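PDB 3QOO: fluoroacetyl-CoA-specific thioesterase-like domain-containing protein from Thermanaerovibrio acidaminovorans, which is of unknown function but has a hot-dog fold and may hydrolyse acyl-CoA thioesters such as fluoroacetyl-CoA. Local coordinates for residues V121-T124 and D125-E128. Residues are numbered along the deposited sequence; the frame is centred on the assembly and turned at random. Where two conformers were deposited one is given.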
loop_
_atom_site.group_PDB
_atom_site.type_symbol
_atom_site.label_atom_id
_atom_site.label_comp_id
_atom_site.label_asym_id
_atom_site.label_seq_id
_atom_site.Cartn_x
_atom_site.Cartn_y
_atom_site.Cartn_z
ATOM N N VAL A 121 3.728 -18.335 -3.465
ATOM C CA VAL A 121 4.953 -19.024 -3.156
ATOM C C VAL A 121 5.738 -19.268 -4.427
ATOM O O VAL A 121 5.181 -19.776 -5.423
ATOM C CB VAL A 121 4.673 -20.360 -2.424
ATOM C CG1 VAL A 121 5.981 -21.134 -2.260
ATOM C CG2 VAL A 121 3.979 -20.086 -1.149
ATOM N N VAL A 122 7.010 -18.858 -4.423
ATOM C CA VAL A 122 7.847 -18.945 -5.599
ATOM C C VAL A 122 9.163 -19.621 -5.222
ATOM O O VAL A 122 9.598 -19.542 -4.083
ATOM C CB VAL A 122 8.138 -17.511 -6.203
ATOM C CG1 VAL A 122 6.866 -16.712 -6.521
ATOM C CG2 VAL A 122 9.042 -16.678 -5.291
ATOM N N SER A 123 9.793 -20.226 -6.226
ATOM C CA SER A 123 11.180 -20.625 -6.175
ATOM C C SER A 123 12.066 -19.394 -6.330
ATOM O O SER A 123 11.880 -18.614 -7.266
ATOM C CB SER A 123 11.471 -21.553 -7.349
ATOM O OG SER A 123 12.848 -21.618 -7.627
ATOM N N THR A 124 13.007 -19.196 -5.422
ATOM C CA THR A 124 13.923 -18.056 -5.491
ATOM C C THR A 124 14.715 -18.134 -6.807
ATOM O O THR A 124 14.983 -17.115 -7.433
ATOM C CB THR A 124 14.865 -17.974 -4.276
ATOM O OG1 THR A 124 15.689 -19.116 -4.275
ATOM C CG2 THR A 124 14.058 -17.921 -3.006
ATOM N N ASP A 125 15.110 -19.346 -7.218
ATOM C CA ASP A 125 15.841 -19.471 -8.490
ATOM C C ASP A 125 15.020 -19.009 -9.689
ATOM O O ASP A 125 15.488 -18.259 -10.538
ATOM C CB ASP A 125 16.317 -20.927 -8.694
ATOM C CG ASP A 125 17.466 -21.333 -7.743
ATOM O OD1 ASP A 125 18.101 -20.461 -7.086
ATOM O OD2 ASP A 125 17.742 -22.544 -7.653
ATOM N N LEU A 126 13.765 -19.462 -9.737
ATOM C CA LEU A 126 12.911 -19.077 -10.836
ATOM C C LEU A 126 12.576 -17.593 -10.794
ATOM O O LEU A 126 12.480 -16.965 -11.852
ATOM C CB LEU A 126 11.662 -19.945 -10.884
ATOM C CG LEU A 126 11.869 -21.426 -11.155
ATOM C CD1 LEU A 126 10.516 -22.160 -11.201
ATOM C CD2 LEU A 126 12.701 -21.688 -12.411
ATOM N N LEU A 127 12.432 -17.025 -9.605
ATOM C CA LEU A 127 12.188 -15.591 -9.455
ATOM C C LEU A 127 13.374 -14.793 -10.030
ATOM O O LEU A 127 13.194 -13.845 -10.790
ATOM C CB LEU A 127 11.996 -15.235 -7.973
ATOM C CG LEU A 127 11.834 -13.767 -7.634
ATOM C CD1 LEU A 127 10.639 -13.157 -8.334
ATOM C CD2 LEU A 127 11.728 -13.563 -6.129
ATOM N N GLU A 128 14.585 -15.212 -9.685
ATOM C CA GLU A 128 15.800 -14.549 -10.165
ATOM C C GLU A 128 15.852 -14.585 -11.676
ATOM O O GLU A 128 16.192 -13.587 -12.310
ATOM C CB GLU A 128 17.044 -15.223 -9.563
ATOM C CG GLU A 128 18.344 -14.463 -9.794
ATOM C CD GLU A 128 18.492 -13.257 -8.920
ATOM O OE1 GLU A 128 18.237 -13.372 -7.695
ATOM O OE2 GLU A 128 18.905 -12.214 -9.450
#
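S123 caps the N-terminus of helix 124-134 through the backbone N-H of L126. Its OG accepts that N-H at 3.2 Å from L126 N, and the bond is nearly straight, with an N-H...O angle of 171°. The hydroxyl can do this because OG lies opposite the backbone N of S123 (chi1 160°) and is swung forward beside the carbonyl carbon, over the start of the helix. The isobutyl group of L126 folds back along the same serine. L126 CG sits 3.7 Å from S123 OG, and L126 CD1 is 4.0 Å from S123 CB, so carbon lies alongside the capping hydroxyl.

S123 is the N-cap residue, where strand 110-123 of the antiparallel hot-dog sheet passes directly into the C-terminal helix 124-134. Two backbone bonds set the first turn. L127 N donates to S123 O at 2.9 Å, and E128 N donates to T124 O at 3.0 Å.

On another side of the turn, V122 meets L127. The touch is between methyls, V122 CG2 and L127 CD2, 4.2 Å apart, and the two side chains cross at a slant. The CA-CB bond of L127 already points toward residues 121-124. With CG anti to the backbone N (chi1 176°), the second torsion lays CD2 against V122 CG2, and CD1 stays further off. V122 also packs on V65 and V67 of the adjoining strand 64-75, and L127 packs on L35 of the second subunit. T124 OG1 makes a weak hydrogen bond to the carbonyl oxygen of G63, and the T124 side chain touches V65.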